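Local coordinates for single-stranded DNA-binding protein 1 (Streptomyces coelicolor, PDB 4DAM), which probably binds single-stranded DNA as a homotetramer, each subunit contributing an OB-fold domain, the part of the longer protein present here, at residues Ser80-Lys94 against Ser107-Arg121. The protein carries 1 engineered substitution. Sequence-based numbering, arbitrary orientation.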
loop_
_atom_site.group_PDB
_atom_site.type_symbol
_atom_site.label_atom_id
_atom_site.label_comp_id
_atom_site.label_asym_id
_atom_site.label_seq_id
_atom_site.Cartn_x
_atom_site.Cartn_y
_atom_site.Cartn_z
ATOM N N SER A 80 3.250 -10.933 -23.696
ATOM C CA SER A 80 1.922 -11.031 -23.089
ATOM C C SER A 80 1.092 -9.746 -23.046
ATOM O O SER A 80 -0.131 -9.816 -23.077
ATOM C CB SER A 80 2.091 -11.575 -21.668
ATOM O OG SER A 80 0.841 -11.858 -21.056
ATOM N N LEU A 81 1.732 -8.583 -22.991
ATOM C CA LEU A 81 1.008 -7.327 -22.813
ATOM C C LEU A 81 0.824 -6.523 -24.099
ATOM O O LEU A 81 1.752 -6.345 -24.876
ATOM C CB LEU A 81 1.714 -6.440 -21.770
ATOM C CG LEU A 81 1.944 -7.033 -20.384
ATOM C CD1 LEU A 81 2.591 -6.011 -19.473
ATOM C CD2 LEU A 81 0.621 -7.490 -19.781
ATOM N N ALA A 82 -0.382 -6.013 -24.281
ATOM C CA ALA A 82 -0.728 -5.157 -25.422
ATOM C C ALA A 82 -1.591 -3.988 -24.950
ATOM O O ALA A 82 -2.258 -4.041 -23.902
ATOM C CB ALA A 82 -1.470 -5.970 -26.511
ATOM N N VAL A 83 -1.635 -2.943 -25.764
ATOM C CA VAL A 83 -2.463 -1.778 -25.473
ATOM C C VAL A 83 -3.901 -2.182 -25.196
ATOM O O VAL A 83 -4.501 -3.003 -25.919
ATOM C CB VAL A 83 -2.439 -0.724 -26.604
ATOM C CG1 VAL A 83 -3.539 0.332 -26.398
ATOM C CG2 VAL A 83 -1.080 -0.077 -26.680
ATOM N N GLY A 84 -4.449 -1.593 -24.138
ATOM C CA GLY A 84 -5.803 -1.872 -23.707
ATOM C C GLY A 84 -5.936 -2.928 -22.630
ATOM O O GLY A 84 -6.975 -2.985 -21.955
ATOM N N ASP A 85 -4.901 -3.749 -22.421
ATOM C CA ASP A 85 -4.995 -4.845 -21.466
ATOM C C ASP A 85 -5.157 -4.330 -20.028
ATOM O O ASP A 85 -4.345 -3.512 -19.556
ATOM C CB ASP A 85 -3.740 -5.709 -21.476
ATOM C CG ASP A 85 -3.652 -6.638 -22.669
ATOM O OD1 ASP A 85 -4.642 -6.772 -23.426
ATOM O OD2 ASP A 85 -2.571 -7.256 -22.822
ATOM N N PRO A 86 -6.164 -4.839 -19.309
ATOM C CA PRO A 86 -6.265 -4.526 -17.876
ATOM C C PRO A 86 -5.249 -5.325 -17.091
ATOM O O PRO A 86 -5.140 -6.543 -17.257
ATOM C CB PRO A 86 -7.691 -4.920 -17.515
ATOM C CG PRO A 86 -8.075 -5.902 -18.538
ATOM C CD PRO A 86 -7.370 -5.526 -19.800
ATOM N N VAL A 87 -4.458 -4.626 -16.266
ATOM C CA VAL A 87 -3.389 -5.271 -15.534
ATOM C C VAL A 87 -3.347 -4.788 -14.084
ATOM O O VAL A 87 -3.851 -3.710 -13.765
ATOM C CB VAL A 87 -2.000 -5.024 -16.181
ATOM C CG1 VAL A 87 -1.933 -5.675 -17.560
ATOM C CG2 VAL A 87 -1.687 -3.543 -16.274
ATOM N N VAL A 88 -2.781 -5.638 -13.239
ATOM C CA VAL A 88 -2.420 -5.277 -11.881
ATOM C C VAL A 88 -0.896 -5.260 -11.804
ATOM O O VAL A 88 -0.235 -6.213 -12.235
ATOM C CB VAL A 88 -3.061 -6.200 -10.831
ATOM C CG1 VAL A 88 -2.934 -7.675 -11.141
ATOM C CG2 VAL A 88 -2.504 -5.883 -9.438
ATOM N N VAL A 89 -0.356 -4.171 -11.274
ATOM C CA VAL A 89 1.088 -3.966 -11.186
ATOM C C VAL A 89 1.441 -3.682 -9.729
ATOM O O VAL A 89 0.840 -2.805 -9.114
ATOM C CB VAL A 89 1.539 -2.786 -12.091
ATOM C CG1 VAL A 89 3.048 -2.473 -11.909
ATOM C CG2 VAL A 89 1.161 -3.054 -13.573
ATOM N N GLN A 90 2.414 -4.418 -9.199
ATOM C CA GLN A 90 2.992 -4.117 -7.886
ATOM C C GLN A 90 4.449 -3.774 -8.078
ATOM O O GLN A 90 5.173 -4.472 -8.782
ATOM C CB GLN A 90 2.886 -5.304 -6.953
ATOM C CG GLN A 90 3.198 -4.937 -5.515
ATOM C CD GLN A 90 3.747 -6.106 -4.702
ATOM O OE1 GLN A 90 3.544 -6.153 -3.485
ATOM N NE2 GLN A 90 4.423 -7.058 -5.360
ATOM N N GLY A 91 4.911 -2.702 -7.448
ATOM C CA GLY A 91 6.322 -2.398 -7.532
ATOM C C GLY A 91 6.693 -1.156 -6.770
ATOM O O GLY A 91 5.898 -0.634 -6.002
ATOM N N ARG A 92 7.919 -0.700 -6.980
ATOM C CA ARG A 92 8.442 0.438 -6.238
ATOM C C ARG A 92 8.203 1.729 -6.998
ATOM O O ARG A 92 8.540 1.837 -8.187
ATOM C CB ARG A 92 9.942 0.247 -6.011
ATOM C CG ARG A 92 10.219 -0.926 -5.102
ATOM C CD ARG A 92 11.653 -1.140 -4.736
ATOM N NE ARG A 92 12.272 -2.190 -5.532
ATOM C CZ ARG A 92 12.133 -3.504 -5.305
ATOM N NH1 ARG A 92 11.401 -3.977 -4.294
ATOM N NH2 ARG A 92 12.746 -4.353 -6.103
ATOM N N LEU A 93 7.646 2.711 -6.313
ATOM C CA LEU A 93 7.344 4.007 -6.915
ATOM C C LEU A 93 8.575 4.900 -6.924
ATOM O O LEU A 93 9.220 5.071 -5.885
ATOM C CB LEU A 93 6.236 4.697 -6.123
ATOM C CG LEU A 93 5.785 6.102 -6.556
ATOM C CD1 LEU A 93 5.122 6.077 -7.929
ATOM C CD2 LEU A 93 4.886 6.770 -5.522
ATOM N N LYS A 94 8.870 5.472 -8.088
ATOM C CA LYS A 94 9.927 6.474 -8.228
ATOM C C LYS A 94 9.368 7.728 -8.886
ATOM O O LYS A 94 8.963 7.692 -10.044
ATOM C CB LYS A 94 11.104 5.897 -9.011
ATOM C CG LYS A 94 11.687 4.594 -8.445
ATOM C CD LYS A 94 12.450 4.830 -7.163
ATOM C CE LYS A 94 12.748 3.582 -6.320
ATOM N NZ LYS A 94 13.620 3.928 -5.147
ATOM N N SER A 107 6.985 13.339 -13.005
ATOM C CA SER A 107 6.384 12.106 -13.542
ATOM C C SER A 107 6.626 10.937 -12.570
ATOM O O SER A 107 7.515 10.956 -11.712
ATOM C CB SER A 107 6.956 11.738 -14.930
ATOM O OG SER A 107 8.330 11.352 -14.858
ATOM N N ALA A 108 5.860 9.870 -12.748
ATOM C CA ALA A 108 5.919 8.723 -11.850
ATOM C C ALA A 108 6.266 7.419 -12.590
ATOM O O ALA A 108 5.619 7.040 -13.586
ATOM C CB ALA A 108 4.593 8.619 -11.136
ATOM N N ASP A 109 7.287 6.733 -12.097
ATOM C CA ASP A 109 7.743 5.421 -12.599
ATOM C C ASP A 109 7.357 4.355 -11.564
ATOM O O ASP A 109 7.344 4.623 -10.353
ATOM C CB ASP A 109 9.256 5.340 -12.739
ATOM C CG ASP A 109 9.829 6.096 -13.928
ATOM O OD1 ASP A 109 9.115 6.618 -14.772
ATOM O OD2 ASP A 109 11.063 6.163 -14.036
ATOM N N ILE A 110 7.064 3.152 -12.035
ATOM C CA ILE A 110 6.934 1.987 -11.166
ATOM C C ILE A 110 7.955 0.954 -11.623
ATOM O O ILE A 110 7.951 0.527 -12.775
ATOM C CB ILE A 110 5.524 1.346 -11.191
ATOM C CG1 ILE A 110 4.464 2.338 -10.767
ATOM C CG2 ILE A 110 5.496 0.082 -10.296
ATOM C CD1 ILE A 110 3.032 1.854 -10.914
ATOM N N ASP A 111 8.871 0.605 -10.740
ATOM C CA ASP A 111 9.804 -0.478 -10.973
ATOM C C ASP A 111 9.114 -1.768 -10.533
ATOM O O ASP A 111 9.001 -2.058 -9.335
ATOM C CB ASP A 111 11.115 -0.227 -10.221
ATOM C CG ASP A 111 11.935 0.930 -10.818
ATOM O OD1 ASP A 111 11.664 1.383 -11.955
ATOM O OD2 ASP A 111 12.876 1.404 -10.145
ATOM N N ALA A 112 8.596 -2.506 -11.507
ATOM C CA ALA A 112 7.658 -3.597 -11.224
ATOM C C ALA A 112 8.305 -4.813 -10.647
ATOM O O ALA A 112 9.376 -5.230 -11.100
ATOM C CB ALA A 112 6.883 -4.010 -12.477
ATOM N N VAL A 113 7.637 -5.378 -9.645
ATOM C CA VAL A 113 7.986 -6.651 -9.059
ATOM C C VAL A 113 7.051 -7.774 -9.547
ATOM O O VAL A 113 7.466 -8.925 -9.700
ATOM C CB VAL A 113 7.911 -6.530 -7.507
ATOM C CG1 VAL A 113 8.101 -7.874 -6.863
ATOM C CG2 VAL A 113 8.958 -5.531 -7.020
ATOM N N ALA A 114 5.789 -7.416 -9.774
ATOM C CA ALA A 114 4.752 -8.359 -10.194
ATOM C C ALA A 114 3.830 -7.649 -11.146
ATOM O O ALA A 114 3.516 -6.467 -10.956
ATOM C CB ALA A 114 3.986 -8.863 -8.970
ATOM N N ILE A 115 3.430 -8.348 -12.204
ATOM C CA ILE A 115 2.444 -7.834 -13.144
ATOM C C ILE A 115 1.553 -9.011 -13.518
ATOM O O ILE A 115 2.047 -10.122 -13.743
ATOM C CB ILE A 115 3.056 -7.297 -14.466
ATOM C CG1 ILE A 115 4.080 -6.176 -14.206
ATOM C CG2 ILE A 115 1.962 -6.746 -15.379
ATOM C CD1 ILE A 115 4.887 -5.754 -15.428
ATOM N N GLY A 116 0.264 -8.771 -13.589
ATOM C CA GLY A 116 -0.657 -9.819 -14.067
ATOM C C GLY A 116 -1.809 -9.229 -14.827
ATOM O O GLY A 116 -2.214 -8.099 -14.574
ATOM N N HIS A 117 -2.329 -9.987 -15.798
ATOM C CA HIS A 117 -3.588 -9.631 -16.415
ATOM C C HIS A 117 -4.673 -9.690 -15.366
ATOM O O HIS A 117 -4.763 -10.673 -14.632
ATOM C CB HIS A 117 -3.914 -10.609 -17.543
ATOM C CG HIS A 117 -3.041 -10.448 -18.750
ATOM N ND1 HIS A 117 -3.264 -9.498 -19.695
ATOM C CD2 HIS A 117 -1.892 -11.108 -19.127
ATOM C CE1 HIS A 117 -2.295 -9.594 -20.638
ATOM N NE2 HIS A 117 -1.474 -10.562 -20.294
ATOM N N ASP A 118 -5.497 -8.652 -15.277
ATOM C CA ASP A 118 -6.504 -8.554 -14.214
ATOM C C ASP A 118 -7.740 -9.364 -14.571
ATOM O O ASP A 118 -8.467 -9.040 -15.516
ATOM C CB ASP A 118 -6.881 -7.104 -13.981
ATOM C CG ASP A 118 -7.817 -6.900 -12.764
ATOM O OD1 ASP A 118 -8.133 -7.879 -12.033
ATOM O OD2 ASP A 118 -8.210 -5.719 -12.554
ATOM N N LEU A 119 -7.968 -10.408 -13.800
ATOM C CA LEU A 119 -9.137 -11.282 -13.989
ATOM C C LEU A 119 -10.463 -10.617 -13.644
ATOM O O LEU A 119 -11.524 -11.168 -13.959
ATOM C CB LEU A 119 -8.962 -12.560 -13.173
ATOM C CG LEU A 119 -7.800 -13.488 -13.567
ATOM C CD1 LEU A 119 -7.417 -14.488 -12.482
ATOM C CD2 LEU A 119 -8.081 -14.157 -14.917
ATOM N N ALA A 120 -10.437 -9.441 -13.021
ATOM C CA ALA A 120 -11.677 -8.723 -12.720
ATOM C C ALA A 120 -12.336 -8.122 -13.960
ATOM O O ALA A 120 -13.532 -7.851 -13.950
ATOM C CB ALA A 120 -11.440 -7.615 -11.699
ATOM N N ARG A 121 -11.535 -7.886 -15.005
ATOM C CA ARG A 121 -11.949 -7.076 -16.149
ATOM C C ARG A 121 -11.624 -7.818 -17.471
ATOM O O ARG A 121 -11.774 -7.283 -18.577
ATOM C CB ARG A 121 -11.249 -5.702 -16.067
ATOM C CG ARG A 121 -11.714 -4.815 -14.905
ATOM C CD ARG A 121 -10.895 -3.522 -14.769
ATOM N NE ARG A 121 -9.508 -3.819 -14.389
ATOM C CZ ARG A 121 -8.431 -3.133 -14.776
ATOM N NH1 ARG A 121 -8.534 -2.069 -15.581
ATOM N NH2 ARG A 121 -7.219 -3.533 -14.360
HETATM O O HOH W 1 -5.527 -8.167 -19.474
#
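Val89 packs against both Ile110 and Ile115 on the inner face of the OB-fold barrel, because strand 86-94 pairs antiparallel first with 114-117 and then with 107-112. Its CG1, anti to the backbone N (chi1 175°), reaches Ile110 CG2 at 3.9 Å, while its CG2 lies alongside Ile115 CG2. Branched aliphatic residues suit this tightly packed face, which Leu43 and Phe41 of strand 36-51 help to close.

Between the two pairings the chain turns a corner at Val113. There Gln90 O accepts from Val113 N at 2.8 Å and from Ala114 N at 3.2 Å, forming a classic beta bulge. Next to it, Gly91, without a side chain, lets its CA come within 3.8 Å of Ile110 CG2 and close to the Asp111 carbonyl. The other face is looser around the partly exposed Arg92, Asp111 and Val113, where Arg92 lays one guanidinium face over Val113 CG2. Elsewhere on it Val88 packs on Val88 of a second subunit, and buried Lys94 passes Asp111 through its methylenes, its ammonium bound by Glu15.

At the start of strand 86-94, His117 turns its ring back towards Ser80, Leu81 and Asp85. In the conformer given, Ser80 OG and His117 NE2 are hydrogen-bonded at 2.8 Å; a water close to ND1 donates to Pro86 O. Arg121, bent at chi3 (-66°), places its guanidinium flat over Pro86 CB, with CZ 3.4 Å away. Proline offers a rigid apolar platform, while NE and NH2 both grip Asp118 OD2 in the guanidinium plane and NH2 also bonds Gly22 O of strand 17-33.

The chemistry thus divides: aliphatic side chains fill the inner face, while polar groups gather where strand 86-94 begins. Asp85 OD2, near His117 CE1 and bonded to Ala82 N, would tend to stabilise an imidazolium, though the protons are not settled.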